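PDB 5GZS: GGDEF family protein from Vibrio cholerae, which binds arginine in its periplasmic portion and is a diguanylate cyclase, so that it probably couples sensing of this amino acid to synthesis of cyclic di-GMP. Local coordinates for residues 12-17 with 140-145; 76-81 with 154-159; 38-43 with 99-104. One frame throughout, in Å; residues are numbered along the deposited sequence.

Contact 1: 12-17 with 140-145. With ARG (arginine), chain B.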
loop_
_atom_site.group_PDB
_atom_site.type_symbol
_atom_site.label_atom_id
_atom_site.label_comp_id
_atom_site.label_asym_id
_atom_site.label_seq_id
_atom_site.Cartn_x
_atom_site.Cartn_y
_atom_site.Cartn_z
ATOM N N ALA A 12 0.207 25.303 -26.542
ATOM C CA ALA A 12 -1.099 24.739 -26.737
ATOM C C ALA A 12 -2.119 25.568 -25.976
ATOM O O ALA A 12 -2.020 26.756 -25.950
ATOM C CB ALA A 12 -1.112 23.304 -26.275
ATOM N N ASP A 13 -3.119 24.933 -25.399
ATOM C CA ASP A 13 -4.177 25.611 -24.674
ATOM C C ASP A 13 -3.700 25.915 -23.288
ATOM O O ASP A 13 -3.875 25.137 -22.397
ATOM C CB ASP A 13 -5.399 24.724 -24.590
ATOM C CG ASP A 13 -6.597 25.442 -24.114
ATOM O OD1 ASP A 13 -6.701 26.625 -24.337
ATOM O OD2 ASP A 13 -7.469 24.826 -23.532
ATOM N N ASP A 14 -3.084 27.062 -23.113
ATOM C CA ASP A 14 -2.443 27.382 -21.868
ATOM C C ASP A 14 -3.360 28.227 -21.044
ATOM O O ASP A 14 -3.177 29.397 -20.927
ATOM C CB ASP A 14 -1.150 28.097 -22.152
ATOM C CG ASP A 14 -0.169 27.935 -21.078
ATOM O OD1 ASP A 14 -0.574 27.854 -19.934
ATOM O OD2 ASP A 14 1.015 27.922 -21.373
ATOM N N VAL A 15 -4.362 27.599 -20.476
ATOM C CA VAL A 15 -5.418 28.306 -19.867
ATOM C C VAL A 15 -4.968 28.971 -18.592
ATOM O O VAL A 15 -5.450 30.004 -18.248
ATOM C CB VAL A 15 -6.632 27.394 -19.692
ATOM C CG1 VAL A 15 -6.210 26.066 -19.179
ATOM C CG2 VAL A 15 -7.662 28.001 -18.793
ATOM N N VAL A 16 -4.015 28.385 -17.903
ATOM C CA VAL A 16 -3.569 29.002 -16.657
ATOM C C VAL A 16 -2.685 30.220 -16.926
ATOM O O VAL A 16 -2.656 31.161 -16.127
ATOM C CB VAL A 16 -2.826 27.985 -15.753
ATOM C CG1 VAL A 16 -2.259 28.643 -14.518
ATOM C CG2 VAL A 16 -3.770 26.858 -15.337
ATOM N N THR A 17 -1.998 30.233 -18.063
ATOM C CA THR A 17 -1.135 31.364 -18.382
ATOM C C THR A 17 -1.989 32.559 -18.778
ATOM O O THR A 17 -1.713 33.702 -18.401
ATOM C CB THR A 17 -0.135 31.022 -19.514
ATOM O OG1 THR A 17 0.705 29.937 -19.100
ATOM C CG2 THR A 17 0.746 32.219 -19.848
ATOM N N ALA A 140 0.702 18.102 -19.396
ATOM C CA ALA A 140 -0.064 19.093 -18.630
ATOM C C ALA A 140 -1.418 19.423 -19.242
ATOM O O ALA A 140 -1.770 18.937 -20.312
ATOM C CB ALA A 140 0.735 20.351 -18.485
ATOM N N ILE A 141 -2.154 20.286 -18.545
ATOM C CA ILE A 141 -3.482 20.747 -18.955
ATOM C C ILE A 141 -3.469 21.375 -20.348
ATOM O O ILE A 141 -4.476 21.343 -21.047
ATOM C CB ILE A 141 -4.066 21.758 -17.910
ATOM C CG1 ILE A 141 -5.536 22.083 -18.197
ATOM C CG2 ILE A 141 -3.241 23.022 -17.853
ATOM C CD1 ILE A 141 -6.195 22.893 -17.109
ATOM N N ASN A 142 -2.323 21.920 -20.760
ATOM C CA ASN A 142 -2.153 22.441 -22.129
ATOM C C ASN A 142 -2.646 21.499 -23.224
ATOM O O ASN A 142 -3.141 21.928 -24.274
ATOM C CB ASN A 142 -0.688 22.753 -22.376
ATOM C CG ASN A 142 -0.121 23.701 -21.340
ATOM O OD1 ASN A 142 -0.010 23.356 -20.158
ATOM N ND2 ASN A 142 0.235 24.901 -21.774
ATOM N N GLN A 143 -2.514 20.208 -22.974
ATOM C CA GLN A 143 -2.876 19.222 -23.973
ATOM C C GLN A 143 -4.316 18.739 -23.852
ATOM O O GLN A 143 -4.822 18.089 -24.762
ATOM C CB GLN A 143 -1.934 18.030 -23.889
ATOM C CG GLN A 143 -0.460 18.385 -23.974
ATOM C CD GLN A 143 -0.089 19.085 -25.273
ATOM O OE1 GLN A 143 -0.739 18.890 -26.303
ATOM N NE2 GLN A 143 0.986 19.887 -25.238
ATOM N N LEU A 144 -4.985 19.077 -22.754
ATOM C CA LEU A 144 -6.276 18.475 -22.446
ATOM C C LEU A 144 -7.327 18.669 -23.542
ATOM O O LEU A 144 -7.870 17.688 -24.085
ATOM C CB LEU A 144 -6.817 19.022 -21.123
ATOM C CG LEU A 144 -8.039 18.245 -20.621
ATOM C CD1 LEU A 144 -7.674 16.781 -20.455
ATOM C CD2 LEU A 144 -8.552 18.807 -19.307
ATOM N N LYS A 145 -7.627 19.928 -23.853
ATOM C CA LYS A 145 -8.665 20.235 -24.831
ATOM C C LYS A 145 -8.312 19.643 -26.224
ATOM O O LYS A 145 -9.113 18.900 -26.783
ATOM C CB LYS A 145 -8.916 21.751 -24.873
ATOM C CG LYS A 145 -10.023 22.214 -25.820
ATOM C CD LYS A 145 -10.204 23.734 -25.759
ATOM C CE LYS A 145 -11.381 24.055 -24.868
ATOM N NZ LYS A 145 -11.395 25.423 -24.262
HETATM N N ARG B . 5.749 21.966 -14.804
HETATM C CA ARG B . 6.516 20.912 -15.449
HETATM C C ARG B . 7.910 21.405 -15.820
HETATM O O ARG B . 8.850 20.626 -15.960
HETATM C CB ARG B . 5.789 20.408 -16.683
HETATM C CG ARG B . 5.630 21.446 -17.777
HETATM C CD ARG B . 4.617 20.933 -18.776
HETATM N NE ARG B . 4.471 21.816 -19.913
HETATM C CZ ARG B . 3.824 22.973 -19.875
HETATM N NH1 ARG B . 3.269 23.397 -18.744
HETATM N NH2 ARG B . 3.749 23.710 -20.971
HETATM O OXT ARG B . 8.127 22.599 -15.989
HETATM O O HOH W 1 -6.839 22.166 -22.372
#
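Asn142 lies against Ala12, Asp13 and Asp14, and its side chain runs from the turn at 140-145 into the arginine pocket. Its CG is anti to the carbonyl carbon and beside the backbone N (chi1 -55°). Asn142 CB lies 4.0 Å from Ala12 CB. CG sits between Asp13 O and the ligand guanidinium. At the tip the amide divides: OD1 faces the bound arginine, 3.6 Å from its NH1, whereas ND2 turns to the carboxylate of Asp14 and donates to the carbonyl O of Glu11. The Asp14 and Asn142 side chains lie side by side and point the same way, ND2 3.1 Å from Asp14 OD2, with carboxylate and amide planes 72° apart.

The backbones are joined beside this. Asp13 N donates to Asn142 O at 3.2 Å, in the carbonyl plane and on a lone pair, and Asn142 CA points its hydrogen back at Asp13 O. Asp13 OD2 accepts a hydrogen bond from a water, which also donates to Ile141 O and accepts from Lys145 N, 2.8 Å away. Lys145 NZ stays 4.0 Å from Asp13 OD2, beyond a salt bridge; both atoms bond Tyr202 OH on helix 189-218, and Asp13 OD1 pairs with Arg18. On the apolar side Val15 CG1 meets Ile141 CD1, the two side chains crossing at about a right angle.

Asp14 OD1 caps helix 15-28 through a weak bond from Thr17 N, and Thr17 OG1 donates to the same oxygen at 2.6 Å, from above the carboxylate plane. The chemistry is thus that of a carboxylate and a carboxamide packed together behind the ligand's cationic end, with Asp14 near enough to add, probably, to the negative potential felt by the guanidinium.

Contact 2: 76-81 with 154-159. With ARG (arginine), chain B.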
loop_
_atom_site.group_PDB
_atom_site.type_symbol
_atom_site.label_atom_id
_atom_site.label_comp_id
_atom_site.label_asym_id
_atom_site.label_seq_id
_atom_site.Cartn_x
_atom_site.Cartn_y
_atom_site.Cartn_z
ATOM N N ILE A 76 -0.626 25.215 -8.693
ATOM C CA ILE A 76 -0.463 23.828 -9.115
ATOM C C ILE A 76 -0.560 23.732 -10.638
ATOM O O ILE A 76 -0.828 24.715 -11.325
ATOM C CB ILE A 76 -1.518 22.864 -8.475
ATOM C CG1 ILE A 76 -2.928 23.161 -8.992
ATOM C CG2 ILE A 76 -1.450 22.881 -6.952
ATOM C CD1 ILE A 76 -3.990 22.347 -8.326
ATOM N N GLU A 77 -0.336 22.536 -11.155
ATOM C CA GLU A 77 -0.439 22.291 -12.577
ATOM C C GLU A 77 -1.176 20.965 -12.787
ATOM O O GLU A 77 -0.697 19.904 -12.382
ATOM C CB GLU A 77 0.955 22.271 -13.199
ATOM C CG GLU A 77 1.025 22.034 -14.686
ATOM C CD GLU A 77 2.471 21.828 -15.129
ATOM O OE1 GLU A 77 3.181 21.054 -14.433
ATOM O OE2 GLU A 77 2.896 22.426 -16.155
ATOM N N TYR A 78 -2.354 21.022 -13.394
ATOM C CA TYR A 78 -3.105 19.795 -13.653
ATOM C C TYR A 78 -2.314 18.921 -14.639
ATOM O O TYR A 78 -1.860 19.396 -15.690
ATOM C CB TYR A 78 -4.499 20.109 -14.186
ATOM C CG TYR A 78 -5.497 20.522 -13.127
ATOM C CD1 TYR A 78 -5.535 21.822 -12.642
ATOM C CD2 TYR A 78 -6.425 19.613 -12.626
ATOM C CE1 TYR A 78 -6.456 22.190 -11.684
ATOM C CE2 TYR A 78 -7.336 19.970 -11.680
ATOM C CZ TYR A 78 -7.354 21.249 -11.203
ATOM O OH TYR A 78 -8.290 21.604 -10.246
ATOM N N THR A 79 -2.143 17.652 -14.275
ATOM C CA THR A 79 -1.266 16.755 -14.999
ATOM C C THR A 79 -1.964 15.431 -15.275
ATOM O O THR A 79 -2.530 14.816 -14.368
ATOM C CB THR A 79 0.045 16.510 -14.225
ATOM O OG1 THR A 79 0.783 17.741 -14.143
ATOM C CG2 THR A 79 0.915 15.447 -14.929
ATOM N N TYR A 80 -1.932 15.005 -16.537
ATOM C CA TYR A 80 -2.773 13.892 -16.974
ATOM C C TYR A 80 -1.984 12.798 -17.687
ATOM O O TYR A 80 -0.968 13.064 -18.374
ATOM C CB TYR A 80 -3.910 14.387 -17.906
ATOM C CG TYR A 80 -4.780 15.506 -17.340
ATOM C CD1 TYR A 80 -4.400 16.847 -17.483
ATOM C CD2 TYR A 80 -5.984 15.228 -16.705
ATOM C CE1 TYR A 80 -5.166 17.867 -16.991
ATOM C CE2 TYR A 80 -6.781 16.248 -16.206
ATOM C CZ TYR A 80 -6.353 17.573 -16.347
ATOM O OH TYR A 80 -7.102 18.605 -15.853
ATOM N N LEU A 81 -2.459 11.564 -17.499
ATOM C CA LEU A 81 -2.124 10.462 -18.395
ATOM C C LEU A 81 -3.134 10.484 -19.537
ATOM O O LEU A 81 -4.334 10.264 -19.314
ATOM C CB LEU A 81 -2.165 9.105 -17.675
ATOM C CG LEU A 81 -1.983 7.874 -18.584
ATOM C CD1 LEU A 81 -0.599 7.848 -19.273
ATOM C CD2 LEU A 81 -2.220 6.623 -17.788
ATOM N N VAL A 154 -8.406 10.785 -20.224
ATOM C CA VAL A 154 -7.389 11.176 -19.264
ATOM C C VAL A 154 -7.603 10.498 -17.932
ATOM O O VAL A 154 -8.715 10.070 -17.604
ATOM C CB VAL A 154 -7.350 12.711 -19.050
ATOM C CG1 VAL A 154 -6.877 13.347 -20.257
ATOM C CG2 VAL A 154 -8.690 13.244 -18.727
ATOM N N GLN A 155 -6.505 10.367 -17.199
ATOM C CA GLN A 155 -6.525 10.114 -15.770
ATOM C C GLN A 155 -5.715 11.265 -15.115
ATOM O O GLN A 155 -4.525 11.454 -15.423
ATOM C CB GLN A 155 -5.950 8.732 -15.460
ATOM C CG GLN A 155 -5.652 8.443 -13.987
ATOM C CD GLN A 155 -4.583 7.340 -13.809
ATOM O OE1 GLN A 155 -4.142 6.715 -14.780
ATOM N NE2 GLN A 155 -4.149 7.122 -12.570
ATOM N N LEU A 156 -6.372 12.064 -14.271
ATOM C CA LEU A 156 -5.695 13.125 -13.522
ATOM C C LEU A 156 -4.663 12.507 -12.617
ATOM O O LEU A 156 -4.995 11.672 -11.781
ATOM C CB LEU A 156 -6.675 13.948 -12.695
ATOM C CG LEU A 156 -6.053 15.188 -12.035
ATOM C CD1 LEU A 156 -5.396 16.035 -13.109
ATOM C CD2 LEU A 156 -7.076 16.023 -11.241
ATOM N N LEU A 157 -3.409 12.898 -12.790
ATOM C CA LEU A 157 -2.344 12.283 -12.030
ATOM C C LEU A 157 -2.047 13.011 -10.731
ATOM O O LEU A 157 -1.257 12.521 -9.954
ATOM C CB LEU A 157 -1.060 12.195 -12.875
ATOM C CG LEU A 157 -1.135 11.305 -14.133
ATOM C CD1 LEU A 157 0.240 11.031 -14.661
ATOM C CD2 LEU A 157 -1.880 9.977 -13.884
ATOM N N ASN A 158 -2.669 14.166 -10.476
ATOM C CA ASN A 158 -2.229 15.032 -9.357
ATOM C C ASN A 158 -2.535 14.448 -7.991
ATOM O O ASN A 158 -1.857 14.735 -7.018
ATOM C CB ASN A 158 -2.857 16.429 -9.453
ATOM C CG ASN A 158 -2.284 17.244 -10.596
ATOM O OD1 ASN A 158 -2.768 17.162 -11.731
ATOM N ND2 ASN A 158 -1.256 18.032 -10.310
ATOM N N ASP A 159 -3.565 13.628 -7.916
ATOM C CA ASP A 159 -3.882 12.977 -6.664
ATOM C C ASP A 159 -3.393 11.526 -6.667
ATOM O O ASP A 159 -3.806 10.724 -5.846
ATOM C CB ASP A 159 -5.380 13.090 -6.423
ATOM C CG ASP A 159 -5.869 14.550 -6.509
ATOM O OD1 ASP A 159 -5.250 15.436 -5.876
ATOM O OD2 ASP A 159 -6.868 14.818 -7.212
HETATM N N ARG B . 5.749 21.966 -14.804
HETATM C CA ARG B . 6.516 20.912 -15.449
HETATM C C ARG B . 7.910 21.405 -15.820
HETATM O O ARG B . 8.850 20.626 -15.960
HETATM C CB ARG B . 5.789 20.408 -16.683
HETATM C CG ARG B . 5.630 21.446 -17.777
HETATM C CD ARG B . 4.617 20.933 -18.776
HETATM N NE ARG B . 4.471 21.816 -19.913
HETATM C CZ ARG B . 3.824 22.973 -19.875
HETATM N NH1 ARG B . 3.269 23.397 -18.744
HETATM N NH2 ARG B . 3.749 23.710 -20.971
HETATM O OXT ARG B . 8.127 22.599 -15.989
#
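Asn158 and Leu156 reach residues 77-80 through their torsions. Asn158 CG is beside the backbone N (chi1 -71°), and the amide, turned at chi2 to 87°, presents both ends to the backbone of 77-79. Leu156 CG is instead anti to its N (chi1 -172°).

The Asn158 amide acts as a two-pronged clamp. OD1 accepts from Thr79 N at 2.7 Å, in the carbonyl plane and on a lone pair, while ND2 donates to Glu77 O at 2.8 Å from above the carbonyl plane, with that oxygen near the plane of the amide. Next to it Leu157 N donates to Thr79 O at 2.6 Å, nearly along the C=O axis. Leu81 and Gln155 then form an antiparallel hydrogen-bonded pair, Leu81 N to Gln155 O and Gln155 N to Leu81 O, and Tyr80 with Leu156 a non-hydrogen-bonded one.

Leu156 CD1 makes a CH-pi contact over one face of the Tyr80 ring, 3.8 Å from its centroid, and also meets the edge of Tyr78 at CD2. Val154 CB packs 3.7 Å from Tyr80 CD2. The two phenol hydroxyls bond glutamines of helix 189-218, Tyr80 to Gln203 and Tyr78 to Gln200. Leu81 CB meets Leu157 CD2.

Glu77 points away from this seam, its OE1 and OE2 accepting from the arginine's N and NH1. Strand 79-83 is the centre of a three-stranded antiparallel sheet, between 137-140 and the outer strand 153-156, with ligand-binding Glu77 just before it, consistent with the family 3 solute-binding sequence of this region.

Contact 3: 38-43 with 99-104. With ARG (arginine), chain B.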
loop_
_atom_site.group_PDB
_atom_site.type_symbol
_atom_site.label_atom_id
_atom_site.label_comp_id
_atom_site.label_asym_id
_atom_site.label_seq_id
_atom_site.Cartn_x
_atom_site.Cartn_y
_atom_site.Cartn_z
ATOM N N PRO A 38 5.531 25.992 -30.108
ATOM C CA PRO A 38 5.024 24.655 -30.453
ATOM C C PRO A 38 5.420 23.564 -29.444
ATOM O O PRO A 38 4.834 22.474 -29.470
ATOM C CB PRO A 38 5.651 24.392 -31.819
ATOM C CG PRO A 38 6.884 25.254 -31.837
ATOM C CD PRO A 38 6.564 26.471 -31.040
ATOM N N SER A 39 6.386 23.853 -28.573
ATOM C CA SER A 39 6.826 22.889 -27.562
ATOM C C SER A 39 7.286 23.540 -26.258
ATOM O O SER A 39 7.792 24.674 -26.233
ATOM C CB SER A 39 7.957 22.020 -28.123
ATOM O OG SER A 39 8.759 21.476 -27.082
ATOM N N PHE A 40 7.126 22.807 -25.170
ATOM C CA PHE A 40 7.490 23.318 -23.856
ATOM C C PHE A 40 8.981 23.610 -23.741
ATOM O O PHE A 40 9.406 24.497 -23.003
ATOM C CB PHE A 40 7.074 22.324 -22.778
ATOM C CG PHE A 40 7.773 22.521 -21.467
ATOM C CD1 PHE A 40 7.319 23.460 -20.563
ATOM C CD2 PHE A 40 8.871 21.755 -21.137
ATOM C CE1 PHE A 40 7.941 23.624 -19.363
ATOM C CE2 PHE A 40 9.506 21.918 -19.932
ATOM C CZ PHE A 40 9.035 22.850 -19.042
ATOM N N ASN A 41 9.793 22.854 -24.453
ATOM C CA ASN A 41 11.217 23.075 -24.346
ATOM C C ASN A 41 11.634 24.262 -25.219
ATOM O O ASN A 41 12.576 24.987 -24.873
ATOM C CB ASN A 41 11.936 21.788 -24.693
ATOM C CG ASN A 41 13.451 21.882 -24.584
ATOM O OD1 ASN A 41 14.126 22.290 -25.534
ATOM N ND2 ASN A 41 13.996 21.475 -23.437
ATOM N N ASP A 42 10.898 24.489 -26.312
ATOM C CA ASP A 42 10.962 25.763 -27.043
ATOM C C ASP A 42 10.739 26.940 -26.096
ATOM O O ASP A 42 11.429 27.943 -26.193
ATOM C CB ASP A 42 9.919 25.826 -28.165
ATOM C CG ASP A 42 10.370 25.136 -29.434
ATOM O OD1 ASP A 42 11.366 24.380 -29.400
ATOM O OD2 ASP A 42 9.710 25.349 -30.473
ATOM N N ILE A 43 9.754 26.819 -25.203
ATOM C CA ILE A 43 9.453 27.887 -24.258
ATOM C C ILE A 43 10.668 28.139 -23.364
ATOM O O ILE A 43 11.114 29.278 -23.236
ATOM C CB ILE A 43 8.187 27.575 -23.387
ATOM C CG1 ILE A 43 6.909 27.791 -24.195
ATOM C CG2 ILE A 43 8.161 28.437 -22.150
ATOM C CD1 ILE A 43 5.645 27.539 -23.416
ATOM N N LYS A 99 9.615 16.662 -23.720
ATOM C CA LYS A 99 11.037 16.817 -23.503
ATOM C C LYS A 99 11.277 18.132 -22.756
ATOM O O LYS A 99 10.567 19.118 -22.971
ATOM C CB LYS A 99 11.783 16.764 -24.839
ATOM C CG LYS A 99 13.117 17.467 -24.832
ATOM C CD LYS A 99 13.439 18.005 -26.197
ATOM C CE LYS A 99 12.567 19.210 -26.272
ATOM N NZ LYS A 99 12.490 20.140 -27.426
ATOM N N GLY A 100 12.253 18.128 -21.854
ATOM C CA GLY A 100 12.549 19.284 -21.027
ATOM C C GLY A 100 11.747 19.345 -19.733
ATOM O O GLY A 100 12.014 20.181 -18.860
ATOM N N THR A 101 10.755 18.470 -19.600
ATOM C CA THR A 101 9.879 18.563 -18.439
ATOM C C THR A 101 10.423 17.798 -17.258
ATOM O O THR A 101 11.351 17.004 -17.369
ATOM C CB THR A 101 8.447 18.037 -18.705
ATOM O OG1 THR A 101 8.490 16.629 -18.974
ATOM C CG2 THR A 101 7.788 18.790 -19.849
ATOM N N THR A 102 9.793 18.051 -16.127
ATOM C CA THR A 102 10.098 17.396 -14.884
ATOM C C THR A 102 9.574 15.951 -14.899
ATOM O O THR A 102 9.927 15.142 -14.036
ATOM C CB THR A 102 9.484 18.197 -13.718
ATOM O OG1 THR A 102 10.219 17.958 -12.515
ATOM C CG2 THR A 102 8.016 17.841 -13.525
ATOM N N TYR A 103 8.766 15.631 -15.911
ATOM C CA TYR A 103 8.059 14.347 -15.979
ATOM C C TYR A 103 8.952 13.132 -16.237
ATOM O O TYR A 103 8.574 11.994 -15.919
ATOM C CB TYR A 103 6.972 14.410 -17.056
ATOM C CG TYR A 103 5.887 15.439 -16.770
ATOM C CD1 TYR A 103 5.654 15.888 -15.478
ATOM C CD2 TYR A 103 5.084 15.943 -17.796
ATOM C CE1 TYR A 103 4.657 16.827 -15.208
ATOM C CE2 TYR A 103 4.086 16.884 -17.539
ATOM C CZ TYR A 103 3.873 17.325 -16.242
ATOM O OH TYR A 103 2.871 18.254 -15.976
ATOM N N GLY A 104 10.126 13.366 -16.819
ATOM C CA GLY A 104 11.088 12.300 -17.033
ATOM C C GLY A 104 11.451 11.684 -15.700
ATOM O O GLY A 104 11.271 10.483 -15.477
HETATM N N ARG B . 5.749 21.966 -14.804
HETATM C CA ARG B . 6.516 20.912 -15.449
HETATM C C ARG B . 7.910 21.405 -15.820
HETATM O O ARG B . 8.850 20.626 -15.960
HETATM C CB ARG B . 5.789 20.408 -16.683
HETATM C CG ARG B . 5.630 21.446 -17.777
HETATM C CD ARG B . 4.617 20.933 -18.776
HETATM N NE ARG B . 4.471 21.816 -19.913
HETATM C CZ ARG B . 3.824 22.973 -19.875
HETATM N NH1 ARG B . 3.269 23.397 -18.744
HETATM N NH2 ARG B . 3.749 23.710 -20.971
HETATM O OXT ARG B . 8.127 22.599 -15.989
#
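Phe40 is the tightly packed part of the contact, its ring packed with a face against the bound arginine and its edge against the 99-100 carbonyls. CG stands anti to the backbone N (chi1 161°). Ligand CG lies over one face, 3.5 Å above the plane and offset toward the rim, and ligand OXT is 3.2 Å from Phe40 CZ. At the ring's edge, near its plane, are Lys99 O, 3.6 Å from Phe40 CD2, and Gly100 O. Thr101 CG2 approaches CD2 obliquely at 3.4 Å.

The outer side is looser. Asn41 and Lys99 are both partly exposed; the placement of the lysine end, and so its weak hydrogen bond from NZ to Asn41 OD1, is doubtful, and the firmer partner of this amine is Glu120, in a salt bridge. Gly100 turns the chain here with a positive phi of 88°, and its O accepts from Arg64, which also bonds the ligand.

Both segments carry a side-chain cap: Ser39 OG accepts from Asn41 N, and Thr101 OG1, which also hydrogen-bonds Pro98 O, from Tyr103 N. Next to Thr101, Thr102 N donates to the arginine's O at 2.7 Å, and the Tyr103 hydroxyl end lies close to ligand CB. The chemistry implies that the ligand carboxylate is held by a backbone N-H, Arg64 probably gripping it too, as in related amino-acid-binding proteins, with the Phe40 face over the CG of its side chain.

In the fold
From the N terminus, residues 12-17 lead into helix 15-28 and residues 38-43 into helix 40-49, while strand 79-83 begins within 76-81. Residues 99-104 then return to 38-43 and close contact 3, which is nested within the loop closed by contact 1 when 140-145 reaches 12-17. Contact 2 closes last, as 154-159 comes back to 76-81, so it crosses both others. Helix 144-149 and strand 153-156 follow directly on each other, and Leu144 packs on Val154 and Tyr80 between contacts 1 and 2. Tyr103 OH, probably hydrogen-bonded to Thr79 and Glu77, joins contacts 2 and 3. All three touch the one arginine, within one family 3 solute-binding range.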